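PDB 7ATL: esterase from uncultured bacterium pCosCE1, which hydrolyses carboxylic esters as a family VIII carboxylesterase with a beta-lactamase-like fold, and also shows promiscuous acyltransferase activity. Local coordinates for residues Arg57-Arg62 against Val214-Thr219; Lys68-Leu73 against Asp272-Leu277; Arg205-Tyr210 against Val268-Asp273. One frame throughout, in Å; residues are numbered along the deposited sequence.

Interaction 2 is the core contact of the three: wholly buried, it joins helix 67-80 to helix 271-283 almost entirely through apolar side chains. Interactions 1 and 3 lie further from the centre of the chain, are only partly buried, and rely on backbone pairing, charges and water. They meet in the small sheet of strands 61-62 and 268-269, each adding a piece of the loop region between helix 190-199 and strand 221-222. Interactions 2 and 3 share Asp272 and Asp273, so the helix that buries a leucine against a tyrosine ring also offers its acidic first turn to a loop. Arg57 of interaction 1 ties the contacts together through a salt bridge to Asp272.

Interaction 1 (Arg57-Arg62 against Val214-Thr219)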
loop_
_atom_site.group_PDB
_atom_site.type_symbol
_atom_site.label_atom_id
_atom_site.label_comp_id
_atom_site.label_asym_id
_atom_site.label_seq_id
_atom_site.Cartn_x
_atom_site.Cartn_y
_atom_site.Cartn_z
ATOM N N ARG A 57 -2.723 -3.810 -19.994
ATOM C CA ARG A 57 -1.611 -4.087 -19.058
ATOM C C ARG A 57 -1.044 -2.764 -18.533
ATOM O O ARG A 57 -0.698 -2.703 -17.334
ATOM C CB ARG A 57 -0.549 -4.916 -19.779
ATOM C CG ARG A 57 0.538 -5.452 -18.859
ATOM C CD ARG A 57 1.649 -6.113 -19.640
ATOM N NE ARG A 57 2.792 -6.417 -18.796
ATOM C CZ ARG A 57 3.587 -7.470 -18.944
ATOM N NH1 ARG A 57 3.365 -8.358 -19.901
ATOM N NH2 ARG A 57 4.596 -7.656 -18.113
ATOM N N GLU A 58 -0.986 -1.743 -19.397
ATOM C CA GLU A 58 -0.404 -0.396 -19.112
ATOM C C GLU A 58 -1.404 0.494 -18.350
ATOM O O GLU A 58 -0.998 1.603 -17.957
ATOM C CB GLU A 58 0.003 0.344 -20.394
ATOM C CG GLU A 58 0.908 -0.452 -21.323
ATOM C CD GLU A 58 0.211 -1.477 -22.210
ATOM O OE1 GLU A 58 -0.923 -1.196 -22.655
ATOM O OE2 GLU A 58 0.802 -2.557 -22.434
ATOM N N THR A 59 -2.651 0.060 -18.129
ATOM C CA THR A 59 -3.646 0.884 -17.397
ATOM C C THR A 59 -3.080 1.287 -16.028
ATOM O O THR A 59 -2.631 0.409 -15.254
ATOM C CB THR A 59 -4.993 0.178 -17.210
ATOM O OG1 THR A 59 -5.489 -0.178 -18.496
ATOM C CG2 THR A 59 -5.996 1.060 -16.501
ATOM N N GLN A 60 -3.115 2.580 -15.734
ATOM C CA GLN A 60 -2.647 3.144 -14.444
ATOM C C GLN A 60 -3.780 3.040 -13.417
ATOM O O GLN A 60 -4.985 3.136 -13.796
ATOM C CB GLN A 60 -2.189 4.588 -14.632
ATOM C CG GLN A 60 -1.110 4.992 -13.651
ATOM C CD GLN A 60 -0.903 6.488 -13.573
ATOM O OE1 GLN A 60 -1.831 7.283 -13.760
ATOM N NE2 GLN A 60 0.324 6.878 -13.243
ATOM N N PHE A 61 -3.412 2.845 -12.156
ATOM C CA PHE A 61 -4.385 2.764 -11.044
ATOM C C PHE A 61 -4.070 3.800 -9.970
ATOM O O PHE A 61 -2.915 4.237 -9.821
ATOM C CB PHE A 61 -4.396 1.372 -10.418
ATOM C CG PHE A 61 -4.887 0.269 -11.311
ATOM C CD1 PHE A 61 -4.058 -0.276 -12.272
ATOM C CD2 PHE A 61 -6.149 -0.259 -11.145
ATOM C CE1 PHE A 61 -4.494 -1.317 -13.072
ATOM C CE2 PHE A 61 -6.598 -1.285 -11.963
ATOM C CZ PHE A 61 -5.768 -1.810 -12.925
ATOM N N ARG A 62 -5.113 4.189 -9.254
ATOM C CA ARG A 62 -4.983 4.782 -7.907
ATOM C C ARG A 62 -4.478 3.658 -7.010
ATOM O O ARG A 62 -5.126 2.591 -7.009
ATOM C CB ARG A 62 -6.332 5.340 -7.438
ATOM C CG ARG A 62 -6.850 6.479 -8.302
ATOM C CD ARG A 62 -8.273 6.872 -7.994
ATOM N NE ARG A 62 -8.743 7.886 -8.928
ATOM C CZ ARG A 62 -9.211 7.649 -10.154
ATOM N NH1 ARG A 62 -9.312 6.418 -10.632
ATOM N NH2 ARG A 62 -9.610 8.659 -10.890
ATOM N N VAL A 214 -5.465 11.421 -18.171
ATOM C CA VAL A 214 -6.848 11.125 -17.682
ATOM C C VAL A 214 -7.374 9.805 -18.263
ATOM O O VAL A 214 -7.945 9.034 -17.493
ATOM C CB VAL A 214 -7.830 12.270 -18.007
ATOM C CG1 VAL A 214 -9.211 12.007 -17.395
ATOM C CG2 VAL A 214 -7.272 13.632 -17.584
ATOM N N ASP A 215 -7.229 9.580 -19.572
ATOM C CA ASP A 215 -7.858 8.441 -20.310
ATOM C C ASP A 215 -7.261 7.111 -19.845
ATOM O O ASP A 215 -7.966 6.107 -19.955
ATOM C CB ASP A 215 -7.695 8.520 -21.842
ATOM C CG ASP A 215 -7.936 9.889 -22.474
ATOM O OD1 ASP A 215 -8.768 10.664 -21.935
ATOM O OD2 ASP A 215 -7.273 10.189 -23.504
ATOM N N ASN A 216 -6.006 7.075 -19.388
ATOM C CA ASN A 216 -5.345 5.782 -19.047
ATOM C C ASN A 216 -5.472 5.431 -17.546
ATOM O O ASN A 216 -4.955 4.391 -17.154
ATOM C CB ASN A 216 -3.887 5.754 -19.510
ATOM C CG ASN A 216 -3.362 4.336 -19.631
ATOM O OD1 ASN A 216 -4.017 3.444 -20.185
ATOM N ND2 ASN A 216 -2.195 4.106 -19.073
ATOM N N LEU A 217 -6.165 6.226 -16.733
ATOM C CA LEU A 217 -6.361 5.939 -15.286
ATOM C C LEU A 217 -7.651 5.136 -15.128
ATOM O O LEU A 217 -8.724 5.670 -15.399
ATOM C CB LEU A 217 -6.413 7.269 -14.519
ATOM C CG LEU A 217 -6.496 7.176 -12.998
ATOM C CD1 LEU A 217 -5.314 6.388 -12.455
ATOM C CD2 LEU A 217 -6.556 8.559 -12.365
ATOM N N ALA A 218 -7.566 3.880 -14.700
ATOM C CA ALA A 218 -8.766 3.051 -14.459
ATOM C C ALA A 218 -9.753 3.815 -13.579
ATOM O O ALA A 218 -9.383 4.370 -12.550
ATOM C CB ALA A 218 -8.410 1.739 -13.823
ATOM N N THR A 219 -11.004 3.794 -13.978
ATOM C CA THR A 219 -12.128 4.316 -13.182
ATOM C C THR A 219 -12.308 3.470 -11.909
ATOM O O THR A 219 -12.464 2.222 -12.012
ATOM C CB THR A 219 -13.363 4.326 -14.079
ATOM O OG1 THR A 219 -12.896 5.018 -15.235
ATOM C CG2 THR A 219 -14.575 4.942 -13.411
HETATM O O HOH W 1 -6.439 2.178 -19.648
HETATM O O HOH W 2 -10.163 7.254 -13.565
#
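The carbonyl oxygen of Gln60 is held by two contacts from the other segment: a hydrogen bond from Ala218 N, 2.8 Å from Gln60 O and nearly along the C=O axis, and a longer CA-H...O contact from Leu217 CA. It illustrates how two backbone segments are pinned at one residue, for Gln60 N in turn donates to Asn216 O at 2.9 Å. Gln60 thus bonds to the residues on both sides of Leu217, the pattern of a parallel bridge, here a single one; the segments run 42° apart. Asn216, with CG anti to its backbone N, adds ND2 to Glu58 O at 3.0 Å, coming from above the carbonyl plane. A water donates to both Asn216 OD1 and Thr59 OG1, the latter also bonded to Val56. At the far end Leu217 crosses Arg62 at about a right angle and lays CD2 over one guanidinium face, offset toward its rim, 3.4 Å from Arg62 NH2. That group makes a weak bond from NH1 to Ala218 O at 2.8 Å, while NH2 donates to Pro251 O and to a water bound by Leu217 O. Ala218 CB sits over one face of the Phe61 ring, 4.0 Å from Phe61 CE2. This isolated beta bridge fastens the loop before strand 221-222 alongside the small two-stranded antiparallel sheet of a beta-lactamase-like fold.

Interaction 2 (Lys68-Leu73 against Asp272-Leu277)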
loop_
_atom_site.group_PDB
_atom_site.type_symbol
_atom_site.label_atom_id
_atom_site.label_comp_id
_atom_site.label_asym_id
_atom_site.label_seq_id
_atom_site.Cartn_x
_atom_site.Cartn_y
_atom_site.Cartn_z
ATOM N N LYS A 68 2.665 2.615 0.224
ATOM C CA LYS A 68 3.514 2.387 1.430
ATOM C C LYS A 68 4.829 1.674 1.098
ATOM O O LYS A 68 5.900 2.119 1.524
ATOM C CB LYS A 68 2.681 1.647 2.480
ATOM C CG LYS A 68 1.591 2.533 3.051
ATOM C CD LYS A 68 0.754 1.887 4.093
ATOM C CE LYS A 68 -0.028 2.931 4.880
ATOM N NZ LYS A 68 -1.259 3.357 4.169
ATOM N N PRO A 69 4.827 0.506 0.412
ATOM C CA PRO A 69 6.080 -0.192 0.126
ATOM C C PRO A 69 7.017 0.651 -0.752
ATOM O O PRO A 69 8.211 0.589 -0.526
ATOM C CB PRO A 69 5.664 -1.512 -0.521
ATOM C CG PRO A 69 4.248 -1.286 -0.938
ATOM C CD PRO A 69 3.658 -0.280 0.021
ATOM N N TYR A 70 6.448 1.449 -1.660
ATOM C CA TYR A 70 7.178 2.463 -2.462
ATOM C C TYR A 70 7.970 3.404 -1.543
ATOM O O TYR A 70 9.181 3.584 -1.775
ATOM C CB TYR A 70 6.216 3.213 -3.385
ATOM C CG TYR A 70 6.031 2.553 -4.731
ATOM C CD1 TYR A 70 7.112 2.278 -5.547
ATOM C CD2 TYR A 70 4.780 2.177 -5.182
ATOM C CE1 TYR A 70 6.957 1.680 -6.783
ATOM C CE2 TYR A 70 4.599 1.570 -6.410
ATOM C CZ TYR A 70 5.694 1.333 -7.214
ATOM O OH TYR A 70 5.528 0.737 -8.419
ATOM N N ILE A 71 7.324 4.015 -0.544
ATOM C CA ILE A 71 7.968 5.080 0.277
ATOM C C ILE A 71 8.809 4.410 1.369
ATOM O O ILE A 71 9.879 4.984 1.726
ATOM C CB ILE A 71 6.948 6.090 0.823
ATOM C CG1 ILE A 71 6.109 6.700 -0.297
ATOM C CG2 ILE A 71 7.645 7.168 1.638
ATOM C CD1 ILE A 71 6.904 7.485 -1.300
ATOM N N THR A 72 8.389 3.234 1.842
ATOM C CA THR A 72 9.234 2.380 2.714
ATOM C C THR A 72 10.551 2.078 1.978
ATOM O O THR A 72 11.622 2.230 2.599
ATOM C CB THR A 72 8.490 1.113 3.140
ATOM O OG1 THR A 72 7.343 1.531 3.882
ATOM C CG2 THR A 72 9.359 0.178 3.954
ATOM N N LEU A 73 10.492 1.715 0.692
ATOM C CA LEU A 73 11.715 1.471 -0.127
ATOM C C LEU A 73 12.592 2.726 -0.150
ATOM O O LEU A 73 13.801 2.572 -0.017
ATOM C CB LEU A 73 11.411 1.051 -1.570
ATOM C CG LEU A 73 12.676 0.870 -2.420
ATOM C CD1 LEU A 73 13.648 -0.057 -1.713
ATOM C CD2 LEU A 73 12.373 0.336 -3.794
ATOM N N ASP A 272 3.211 -3.213 -13.705
ATOM C CA ASP A 272 4.624 -3.577 -14.010
ATOM C C ASP A 272 5.579 -2.794 -13.119
ATOM O O ASP A 272 6.647 -3.360 -12.794
ATOM C CB ASP A 272 5.000 -3.365 -15.478
ATOM C CG ASP A 272 4.450 -4.499 -16.316
ATOM O OD1 ASP A 272 5.061 -5.551 -16.285
ATOM O OD2 ASP A 272 3.350 -4.349 -16.896
ATOM N N ASP A 273 5.251 -1.545 -12.780
ATOM C CA ASP A 273 6.094 -0.735 -11.863
ATOM C C ASP A 273 5.998 -1.403 -10.488
ATOM O O ASP A 273 7.021 -1.601 -9.873
ATOM C CB ASP A 273 5.748 0.760 -11.889
ATOM C CG ASP A 273 6.272 1.574 -13.078
ATOM O OD1 ASP A 273 7.175 1.108 -13.811
ATOM O OD2 ASP A 273 5.772 2.692 -13.259
ATOM N N VAL A 274 4.827 -1.865 -10.074
ATOM C CA VAL A 274 4.655 -2.519 -8.742
ATOM C C VAL A 274 5.445 -3.833 -8.716
ATOM O O VAL A 274 6.005 -4.168 -7.655
ATOM C CB VAL A 274 3.162 -2.730 -8.424
ATOM C CG1 VAL A 274 2.933 -3.527 -7.143
ATOM C CG2 VAL A 274 2.426 -1.399 -8.370
ATOM N N LEU A 275 5.495 -4.558 -9.832
ATOM C CA LEU A 275 6.193 -5.862 -9.893
ATOM C C LEU A 275 7.695 -5.626 -9.743
ATOM O O LEU A 275 8.340 -6.447 -9.070
ATOM C CB LEU A 275 5.881 -6.575 -11.208
ATOM C CG LEU A 275 6.574 -7.930 -11.357
ATOM C CD1 LEU A 275 6.292 -8.828 -10.162
ATOM C CD2 LEU A 275 6.135 -8.622 -12.629
ATOM N N GLN A 276 8.223 -4.555 -10.355
ATOM C CA GLN A 276 9.637 -4.115 -10.202
ATOM C C GLN A 276 9.886 -3.903 -8.713
ATOM O O GLN A 276 10.892 -4.416 -8.197
ATOM C CB GLN A 276 9.928 -2.797 -10.929
ATOM C CG GLN A 276 10.238 -2.931 -12.415
ATOM C CD GLN A 276 11.302 -3.986 -12.606
ATOM O OE1 GLN A 276 12.428 -3.883 -12.093
ATOM N NE2 GLN A 276 10.921 -5.051 -13.292
ATOM N N LEU A 277 8.989 -3.169 -8.053
ATOM C CA LEU A 277 9.102 -2.873 -6.604
ATOM C C LEU A 277 9.137 -4.186 -5.793
ATOM O O LEU A 277 9.988 -4.323 -4.896
ATOM C CB LEU A 277 7.917 -1.996 -6.194
ATOM C CG LEU A 277 7.672 -1.918 -4.691
ATOM C CD1 LEU A 277 8.874 -1.257 -4.016
ATOM C CD2 LEU A 277 6.376 -1.174 -4.380
#
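Leu277 carries CG anti to its backbone N (chi1 164°), which extends its branches across to helix 67-80, while Tyr70 has CG roughly anti to its carbonyl carbon (chi1 -89°), which carries the ring toward the other helix, so that ring and leucine overlap obliquely. Leu277 CD2 stands almost exactly on the ring normal, 3.5 Å from the centroid of the Tyr70 ring. This is a textbook CH-pi contact: one methyl lies over the centre of the ring, nearly equidistant from its six carbons. The same methyl also touches Pro69, with CD2 of Leu277 3.9 Å from Pro69 CB. Leu277 and Leu73 slide past each other in opposite directions, Leu277 CD1 lying 3.9 Å from Leu73 CD2. One leucine is therefore clasped by three residues of a single helical face, and it buries more surface than any other residue here. The tyrosine reaches beyond it to the opposite backbone, where Tyr70 OH comes within 3.0 Å of Asp273 C without making a hydrogen bond to the adjoining peptide atoms. Val274 CG2 meets the hydroxyl end of the tyrosine, 3.8 Å from Tyr70 OH.

The helix segments cross at 46° with axes 10.8 Å apart, a spacing bridged by these long side chains. Turned away from the contact, Lys68 belongs to an apparent SxxK motif, its NZ bonded to Ser65, Tyr123 and Tyr171, consistent with the catalytic centre of the family. Helix 67-80 thus lies between two partners: Ile175 and Leu182 of helix 174-186 touch it, while helix 271-283 takes the Tyr70 side. Phe194 of helix 190-199 meets the Tyr70 ring nearly perpendicularly, and Val274 and Leu275 rest helix 271-283 on strands 355-361 and 27-34 of the large antiparallel sheet.

Interaction 3 (Arg205-Tyr210 against Val268-Asp273); sequences RNTGFY and VGDADD
Asp273 turns its carboxylate toward the loop 205-210 like a fork. The syn lone pair of OD1 receives Arg205 N at 2.8 Å, and that of OD2 receives Asn206 N at 2.7 Å, so two successive peptide N-H groups are gripped by one side chain. Thr207, sliding past Asp273 in the opposite direction, donates OG1 to the anti lone pair of OD2 and accepts from a water that also donates to Asp270 O. Arg205, its CG in the crowded position between N and carbonyl carbon (chi1 44°), then extends across Asp270 at about a right angle. Arg205 NE lies 2.7 Å from Asp270 OD2, on its syn lone pair, with guanidinium and carboxylate planes 56° apart. Asp270 OD1 meanwhile caps helix 271-283 by accepting from Asp273 N at 2.9 Å. A longer salt bridge joins Arg205 NH1 to Asp272 OD2, assisted by a shared water; Arg57 is the stronger partner of Asp272. Farther on, Gly208 and Val268 form an antiparallel hydrogen-bonded pair. Three acids crowd the N-cap and first turn, which alone would raise their pKa; the helix N-terminus, Arg205 on Asp270 and Asp272, and three donors on Asp273 would offset this, so Asp273 is probably ionised.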
loop_
_atom_site.group_PDB
_atom_site.type_symbol
_atom_site.label_atom_id
_atom_site.label_comp_id
_atom_site.label_asym_id
_atom_site.label_seq_id
_atom_site.Cartn_x
_atom_site.Cartn_y
_atom_site.Cartn_z
ATOM N N ARG A 205 8.281 3.268 -15.262
ATOM C CA ARG A 205 7.831 4.050 -16.448
ATOM C C ARG A 205 6.712 5.034 -16.077
ATOM O O ARG A 205 6.595 6.067 -16.775
ATOM C CB ARG A 205 7.396 3.146 -17.612
ATOM C CG ARG A 205 6.524 1.959 -17.227
ATOM C CD ARG A 205 6.024 1.190 -18.438
ATOM N NE ARG A 205 4.966 0.255 -18.073
ATOM C CZ ARG A 205 4.418 -0.625 -18.905
ATOM N NH1 ARG A 205 3.447 -1.421 -18.487
ATOM N NH2 ARG A 205 4.841 -0.706 -20.155
ATOM N N ASN A 206 5.892 4.746 -15.058
ATOM C CA ASN A 206 4.592 5.445 -14.936
ATOM C C ASN A 206 4.048 5.409 -13.504
ATOM O O ASN A 206 2.872 5.043 -13.315
ATOM C CB ASN A 206 3.619 4.850 -15.955
ATOM C CG ASN A 206 2.385 5.699 -16.131
ATOM O OD1 ASN A 206 1.311 5.156 -16.357
ATOM N ND2 ASN A 206 2.533 7.012 -15.995
ATOM N N THR A 207 4.829 5.867 -12.526
ATOM C CA THR A 207 4.398 5.844 -11.112
ATOM C C THR A 207 4.790 7.163 -10.442
ATOM O O THR A 207 5.948 7.583 -10.580
ATOM C CB THR A 207 4.948 4.588 -10.428
ATOM O OG1 THR A 207 4.265 3.458 -10.987
ATOM C CG2 THR A 207 4.798 4.628 -8.918
ATOM N N GLY A 208 3.851 7.772 -9.720
ATOM C CA GLY A 208 4.074 9.052 -9.033
ATOM C C GLY A 208 2.882 9.406 -8.177
ATOM O O GLY A 208 2.165 8.467 -7.767
ATOM N N PHE A 209 2.668 10.704 -7.946
ATOM C CA PHE A 209 1.728 11.240 -6.923
ATOM C C PHE A 209 0.478 11.855 -7.563
ATOM O O PHE A 209 -0.484 12.133 -6.825
ATOM C CB PHE A 209 2.465 12.238 -6.032
ATOM C CG PHE A 209 3.269 11.561 -4.960
ATOM C CD1 PHE A 209 2.638 11.085 -3.823
ATOM C CD2 PHE A 209 4.626 11.349 -5.128
ATOM C CE1 PHE A 209 3.357 10.437 -2.838
ATOM C CE2 PHE A 209 5.346 10.693 -4.150
ATOM C CZ PHE A 209 4.715 10.248 -3.004
ATOM N N TYR A 210 0.519 12.067 -8.876
ATOM C CA TYR A 210 -0.632 12.431 -9.734
ATOM C C TYR A 210 -0.315 12.085 -11.190
ATOM O O TYR A 210 0.870 11.846 -11.499
ATOM C CB TYR A 210 -0.941 13.914 -9.586
ATOM C CG TYR A 210 -0.079 14.836 -10.404
ATOM C CD1 TYR A 210 1.198 15.166 -9.998
ATOM C CD2 TYR A 210 -0.547 15.389 -11.584
ATOM C CE1 TYR A 210 1.987 16.039 -10.732
ATOM C CE2 TYR A 210 0.230 16.254 -12.337
ATOM C CZ TYR A 210 1.496 16.600 -11.898
ATOM O OH TYR A 210 2.253 17.491 -12.607
ATOM N N VAL A 268 -0.235 6.942 -7.702
ATOM C CA VAL A 268 -0.790 6.300 -8.927
ATOM C C VAL A 268 0.350 5.541 -9.613
ATOM O O VAL A 268 1.516 5.981 -9.481
ATOM C CB VAL A 268 -1.391 7.350 -9.877
ATOM C CG1 VAL A 268 -2.638 7.977 -9.269
ATOM C CG2 VAL A 268 -0.383 8.416 -10.284
ATOM N N GLY A 269 0.032 4.454 -10.319
ATOM C CA GLY A 269 1.037 3.631 -11.012
ATOM C C GLY A 269 0.450 2.384 -11.653
ATOM O O GLY A 269 -0.691 1.994 -11.305
ATOM N N ASP A 270 1.229 1.769 -12.553
ATOM C CA ASP A 270 0.818 0.556 -13.300
ATOM C C ASP A 270 1.356 -0.672 -12.580
ATOM O O ASP A 270 2.204 -0.530 -11.710
ATOM C CB ASP A 270 1.204 0.645 -14.779
ATOM C CG ASP A 270 2.688 0.657 -15.045
ATOM O OD1 ASP A 270 3.435 0.367 -14.095
ATOM O OD2 ASP A 270 3.078 0.952 -16.213
ATOM N N ALA A 271 0.828 -1.832 -12.937
ATOM C CA ALA A 271 1.146 -3.141 -12.334
ATOM C C ALA A 271 2.639 -3.460 -12.523
ATOM O O ALA A 271 3.266 -3.895 -11.546
ATOM C CB ALA A 271 0.232 -4.183 -12.936
ATOM N N ASP A 272 3.211 -3.213 -13.705
ATOM C CA ASP A 272 4.624 -3.577 -14.010
ATOM C C ASP A 272 5.579 -2.794 -13.119
ATOM O O ASP A 272 6.647 -3.360 -12.794
ATOM C CB ASP A 272 5.000 -3.365 -15.478
ATOM C CG ASP A 272 4.450 -4.499 -16.316
ATOM O OD1 ASP A 272 5.061 -5.551 -16.285
ATOM O OD2 ASP A 272 3.350 -4.349 -16.896
ATOM N N ASP A 273 5.251 -1.545 -12.780
ATOM C CA ASP A 273 6.094 -0.735 -11.863
ATOM C C ASP A 273 5.998 -1.403 -10.488
ATOM O O ASP A 273 7.021 -1.601 -9.873
ATOM C CB ASP A 273 5.748 0.760 -11.889
ATOM C CG ASP A 273 6.272 1.574 -13.078
ATOM O OD1 ASP A 273 7.175 1.108 -13.811
ATOM O OD2 ASP A 273 5.772 2.692 -13.259
HETATM O O HOH W 3 1.960 -2.121 -16.390
HETATM O O HOH W 4 3.217 1.434 -9.578
#